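Local structure of transcriptional regulator (Enterococcus faecalis, 3QFI) at residues I50-L62 / Y220-L232. The protein is of unknown function but belongs to the LytR-CpsA-Psr family of bacterial proteins, whose members are generally associated with the cell envelope. Sequence-based numbering, arbitrary orientation.
Sequences INPKENKSTMISL and YLSAFKTIDSEQL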
loop_
_atom_site.group_PDB
_atom_site.type_symbol
_atom_site.label_atom_id
_atom_site.label_comp_id
_atom_site.label_asym_id
_atom_site.label_seq_id
_atom_site.Cartn_x
_atom_site.Cartn_y
_atom_site.Cartn_z
ATOM N N ILE A 50 0.340 2.087 -11.698
ATOM C CA ILE A 50 0.658 3.231 -12.532
ATOM C C ILE A 50 0.168 2.905 -13.941
ATOM O O ILE A 50 0.688 1.997 -14.594
ATOM C CB ILE A 50 2.193 3.485 -12.531
ATOM C CG1 ILE A 50 2.722 3.421 -11.094
ATOM C CG2 ILE A 50 2.524 4.856 -13.136
ATOM C CD1 ILE A 50 2.099 4.434 -10.162
ATOM N N ASN A 51 -0.861 3.626 -14.388
ATOM C CA ASN A 51 -1.422 3.424 -15.720
ATOM C C ASN A 51 -1.494 4.736 -16.481
ATOM O O ASN A 51 -2.486 5.450 -16.412
ATOM C CB ASN A 51 -2.820 2.817 -15.651
ATOM C CG ASN A 51 -3.410 2.573 -17.032
ATOM O OD1 ASN A 51 -2.835 1.845 -17.855
ATOM N ND2 ASN A 51 -4.558 3.189 -17.299
ATOM N N PRO A 52 -0.431 5.069 -17.219
ATOM C CA PRO A 52 -0.401 6.312 -17.989
ATOM C C PRO A 52 -1.420 6.334 -19.125
ATOM O O PRO A 52 -1.845 7.398 -19.551
ATOM C CB PRO A 52 1.040 6.372 -18.492
ATOM C CG PRO A 52 1.402 4.924 -18.649
ATOM C CD PRO A 52 0.817 4.303 -17.399
ATOM N N LYS A 53 -1.820 5.164 -19.609
ATOM C CA LYS A 53 -2.788 5.100 -20.697
ATOM C C LYS A 53 -4.132 5.686 -20.271
ATOM O O LYS A 53 -5.002 5.938 -21.101
ATOM C CB LYS A 53 -2.968 3.650 -21.157
ATOM C CG LYS A 53 -1.658 2.961 -21.574
ATOM C CD LYS A 53 -1.847 1.456 -21.757
ATOM C CE LYS A 53 -0.556 0.778 -22.192
ATOM N NZ LYS A 53 -0.737 -0.687 -22.405
ATOM N N GLU A 54 -4.311 5.905 -18.976
ATOM C CA GLU A 54 -5.560 6.475 -18.502
ATOM C C GLU A 54 -5.252 7.585 -17.517
ATOM O O GLU A 54 -6.116 8.019 -16.760
ATOM C CB GLU A 54 -6.410 5.394 -17.844
ATOM C CG GLU A 54 -7.857 5.773 -17.665
ATOM C CD GLU A 54 -8.660 4.639 -17.083
ATOM O OE1 GLU A 54 -8.345 4.203 -15.952
ATOM O OE2 GLU A 54 -9.605 4.178 -17.758
ATOM N N ASN A 55 -4.001 8.031 -17.545
ATOM C CA ASN A 55 -3.526 9.099 -16.689
ATOM C C ASN A 55 -4.019 8.957 -15.260
ATOM O O ASN A 55 -4.699 9.848 -14.755
ATOM C CB ASN A 55 -3.979 10.445 -17.254
ATOM C CG ASN A 55 -3.538 10.648 -18.685
ATOM O OD1 ASN A 55 -2.345 10.629 -18.992
ATOM N ND2 ASN A 55 -4.501 10.835 -19.575
ATOM N N LYS A 56 -3.669 7.855 -14.596
ATOM C CA LYS A 56 -4.120 7.636 -13.220
ATOM C C LYS A 56 -3.319 6.555 -12.467
ATOM O O LYS A 56 -2.680 5.692 -13.078
ATOM C CB LYS A 56 -5.616 7.276 -13.237
ATOM C CG LYS A 56 -6.281 7.179 -11.863
ATOM C CD LYS A 56 -7.824 7.275 -11.926
ATOM C CE LYS A 56 -8.501 5.962 -12.306
ATOM N NZ LYS A 56 -8.036 5.440 -13.616
ATOM N N SER A 57 -3.349 6.637 -11.137
ATOM C CA SER A 57 -2.683 5.674 -10.261
ATOM C C SER A 57 -3.672 5.306 -9.176
ATOM O O SER A 57 -4.356 6.172 -8.633
ATOM C CB SER A 57 -1.418 6.249 -9.610
ATOM O OG SER A 57 -0.345 6.309 -10.529
ATOM N N THR A 58 -3.727 4.020 -8.859
ATOM C CA THR A 58 -4.656 3.509 -7.871
ATOM C C THR A 58 -3.905 2.896 -6.696
ATOM O O THR A 58 -3.155 1.923 -6.856
ATOM C CB THR A 58 -5.544 2.442 -8.512
ATOM O OG1 THR A 58 -5.935 2.877 -9.820
ATOM C CG2 THR A 58 -6.776 2.192 -7.683
ATOM N N MET A 59 -4.107 3.490 -5.523
ATOM C CA MET A 59 -3.492 3.039 -4.281
ATOM C C MET A 59 -4.424 2.005 -3.682
ATOM O O MET A 59 -5.636 2.046 -3.889
ATOM C CB MET A 59 -3.324 4.206 -3.307
ATOM C CG MET A 59 -2.391 5.306 -3.797
ATOM S SD MET A 59 -2.307 6.691 -2.614
ATOM C CE MET A 59 -0.585 6.639 -2.151
ATOM N N ILE A 60 -3.855 1.081 -2.929
ATOM C CA ILE A 60 -4.643 0.023 -2.340
ATOM C C ILE A 60 -4.047 -0.365 -1.001
ATOM O O ILE A 60 -2.963 -0.928 -0.930
ATOM C CB ILE A 60 -4.681 -1.221 -3.292
ATOM C CG1 ILE A 60 -6.107 -1.522 -3.728
ATOM C CG2 ILE A 60 -4.131 -2.443 -2.601
ATOM C CD1 ILE A 60 -7.012 -1.982 -2.608
ATOM N N SER A 61 -4.754 -0.027 0.063
ATOM C CA SER A 61 -4.322 -0.363 1.402
ATOM C C SER A 61 -4.728 -1.803 1.669
ATOM O O SER A 61 -5.848 -2.208 1.329
ATOM C CB SER A 61 -5.033 0.516 2.422
ATOM O OG SER A 61 -4.642 1.872 2.321
ATOM N N LEU A 62 -3.831 -2.580 2.266
ATOM C CA LEU A 62 -4.155 -3.961 2.618
ATOM C C LEU A 62 -4.161 -4.078 4.144
ATOM O O LEU A 62 -3.139 -3.863 4.795
ATOM C CB LEU A 62 -3.126 -4.926 2.026
ATOM C CG LEU A 62 -3.147 -4.986 0.497
ATOM C CD1 LEU A 62 -1.901 -5.658 -0.030
ATOM C CD2 LEU A 62 -4.397 -5.723 0.053
ATOM N N TYR A 220 5.900 9.059 -16.971
ATOM C CA TYR A 220 4.741 8.666 -16.192
ATOM C C TYR A 220 4.199 9.839 -15.398
ATOM O O TYR A 220 3.361 9.665 -14.518
ATOM C CB TYR A 220 5.115 7.528 -15.232
ATOM C CG TYR A 220 5.348 6.197 -15.899
ATOM C CD1 TYR A 220 6.533 5.927 -16.598
ATOM C CD2 TYR A 220 4.364 5.204 -15.862
ATOM C CE1 TYR A 220 6.730 4.698 -17.244
ATOM C CE2 TYR A 220 4.550 3.980 -16.507
ATOM C CZ TYR A 220 5.737 3.736 -17.194
ATOM O OH TYR A 220 5.933 2.527 -17.826
ATOM N N LEU A 221 4.684 11.034 -15.705
ATOM C CA LEU A 221 4.245 12.230 -14.994
ATOM C C LEU A 221 2.727 12.370 -15.109
ATOM O O LEU A 221 2.049 12.726 -14.148
ATOM C CB LEU A 221 4.947 13.482 -15.554
ATOM C CG LEU A 221 6.010 13.294 -16.643
ATOM C CD1 LEU A 221 5.319 12.950 -17.954
ATOM C CD2 LEU A 221 6.844 14.566 -16.823
ATOM N N SER A 222 2.203 12.064 -16.288
ATOM C CA SER A 222 0.781 12.160 -16.533
ATOM C C SER A 222 0.026 11.140 -15.695
ATOM O O SER A 222 -1.096 11.399 -15.221
ATOM C CB SER A 222 0.489 11.913 -18.007
ATOM O OG SER A 222 0.705 10.556 -18.345
ATOM N N ALA A 223 0.642 9.974 -15.520
ATOM C CA ALA A 223 0.045 8.882 -14.752
ATOM C C ALA A 223 -0.277 9.281 -13.313
ATOM O O ALA A 223 -1.084 8.631 -12.649
ATOM C CB ALA A 223 0.981 7.677 -14.766
ATOM N N PHE A 224 0.353 10.350 -12.835
ATOM C CA PHE A 224 0.111 10.828 -11.477
ATOM C C PHE A 224 -0.786 12.064 -11.462
ATOM O O PHE A 224 -0.915 12.738 -10.436
ATOM C CB PHE A 224 1.434 11.120 -10.757
ATOM C CG PHE A 224 2.283 9.897 -10.563
ATOM C CD1 PHE A 224 3.295 9.584 -11.464
ATOM C CD2 PHE A 224 2.001 8.999 -9.537
ATOM C CE1 PHE A 224 4.008 8.390 -11.354
ATOM C CE2 PHE A 224 2.705 7.804 -9.416
ATOM C CZ PHE A 224 3.713 7.497 -10.329
ATOM N N LYS A 225 -1.412 12.362 -12.597
ATOM C CA LYS A 225 -2.304 13.515 -12.668
ATOM C C LYS A 225 -3.483 13.296 -11.740
ATOM O O LYS A 225 -4.086 14.249 -11.255
ATOM C CB LYS A 225 -2.821 13.732 -14.100
ATOM C CG LYS A 225 -1.844 14.442 -15.034
ATOM C CD LYS A 225 -2.474 14.718 -16.394
ATOM C CE LYS A 225 -1.560 15.558 -17.287
ATOM N NZ LYS A 225 -2.235 15.985 -18.560
ATOM N N THR A 226 -3.806 12.032 -11.492
ATOM C CA THR A 226 -4.930 11.689 -10.637
ATOM C C THR A 226 -4.607 10.404 -9.891
ATOM O O THR A 226 -4.375 9.363 -10.508
ATOM C CB THR A 226 -6.208 11.453 -11.471
ATOM O OG1 THR A 226 -6.345 12.494 -12.448
ATOM C CG2 THR A 226 -7.435 11.440 -10.566
ATOM N N ILE A 227 -4.590 10.487 -8.567
ATOM C CA ILE A 227 -4.306 9.338 -7.723
ATOM C C ILE A 227 -5.609 8.848 -7.080
ATOM O O ILE A 227 -6.087 9.452 -6.125
ATOM C CB ILE A 227 -3.319 9.723 -6.606
ATOM C CG1 ILE A 227 -2.189 10.599 -7.169
ATOM C CG2 ILE A 227 -2.761 8.467 -5.955
ATOM C CD1 ILE A 227 -1.394 9.980 -8.286
ATOM N N ASP A 228 -6.185 7.766 -7.600
ATOM C CA ASP A 228 -7.441 7.224 -7.059
ATOM C C ASP A 228 -7.166 6.162 -5.976
ATOM O O ASP A 228 -6.047 5.660 -5.859
ATOM C CB ASP A 228 -8.275 6.604 -8.192
ATOM C CG ASP A 228 -9.743 6.433 -7.826
ATOM O OD1 ASP A 228 -10.383 5.506 -8.369
ATOM O OD2 ASP A 228 -10.271 7.230 -7.016
ATOM N N SER A 229 -8.185 5.828 -5.184
ATOM C CA SER A 229 -8.045 4.828 -4.124
ATOM C C SER A 229 -8.992 3.650 -4.340
ATOM O O SER A 229 -9.860 3.688 -5.205
ATOM C CB SER A 229 -8.334 5.448 -2.754
ATOM O OG SER A 229 -7.455 6.518 -2.469
ATOM N N GLU A 230 -8.815 2.608 -3.537
ATOM C CA GLU A 230 -9.644 1.412 -3.614
ATOM C C GLU A 230 -9.665 0.723 -2.263
ATOM O O GLU A 230 -8.610 0.450 -1.682
ATOM C CB GLU A 230 -9.096 0.441 -4.657
ATOM C CG GLU A 230 -9.519 0.746 -6.073
ATOM C CD GLU A 230 -10.440 -0.316 -6.653
ATOM O OE1 GLU A 230 -10.952 -0.114 -7.775
ATOM O OE2 GLU A 230 -10.651 -1.354 -5.990
ATOM N N GLN A 231 -10.863 0.449 -1.755
ATOM C CA GLN A 231 -11.000 -0.218 -0.467
ATOM C C GLN A 231 -11.445 -1.667 -0.650
ATOM O O GLN A 231 -12.249 -1.985 -1.535
ATOM C CB GLN A 231 -12.014 0.521 0.424
ATOM C CG GLN A 231 -13.446 0.586 -0.132
ATOM C CD GLN A 231 -14.510 0.802 0.950
ATOM O OE1 GLN A 231 -14.756 -0.075 1.786
ATOM N NE2 GLN A 231 -15.141 1.977 0.936
ATOM N N LEU A 232 -10.908 -2.547 0.186
ATOM C CA LEU A 232 -11.264 -3.957 0.135
ATOM C C LEU A 232 -12.353 -4.217 1.163
ATOM O O LEU A 232 -12.141 -4.053 2.367
ATOM C CB LEU A 232 -10.039 -4.843 0.415
ATOM C CG LEU A 232 -9.137 -5.144 -0.786
ATOM C CD1 LEU A 232 -7.897 -5.876 -0.332
ATOM C CD2 LEU A 232 -9.907 -5.976 -1.814
#
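Ile-50 sits among Tyr-220, Ala-223 and Phe-224 in a tightly packed, buried part of the contact. Its two branches divide the work: the Ile-50 and Tyr-220 side chains cross at about a right angle, and CG2, anti to the backbone N, touches the ring at CD2 and also meets Ala-223 CB at 3.6 Å, whereas CD1 reaches Phe-224 CZ at 3.5 Å. A small alanine suits this place because its methyl also fits against Pro-52, whose CB lies 3.9 Å from Ala-223 CB. Ser-57 OG, on a side chain short enough to turn back to the 3-10 turn at 222-223, donates to Ala-223 O from above the carbonyl plane (3.2 Å). Beyond it strands 56-62 and 227-230 pair in parallel: Ser-57 N bonds to Thr-226 O, Asp-228 N to Ser-57 O, and Met-59 N to Asp-228 O (2.9 Å, 166° at the hydrogen). Met-59 then lays CG and SD against Ile-227 CG2, a flexible thioether following a branched surface. The solvent side is looser and polar. Lys-56 runs beside Asp-228, pointing the same way, with CD 3.8 Å from Asp-228 CB; bends at chi3 and chi4 carry NZ instead to Glu-54 OE1, a 2.7 Å salt bridge. Within this chain, strand 227-230 is an outermost strand of a mixed sheet, with 44-51 on the other side of 56-62; helix 166-184 packs on Met-59 and Phe-224, and helix 249-262 touches Thr-58 and Glu-230.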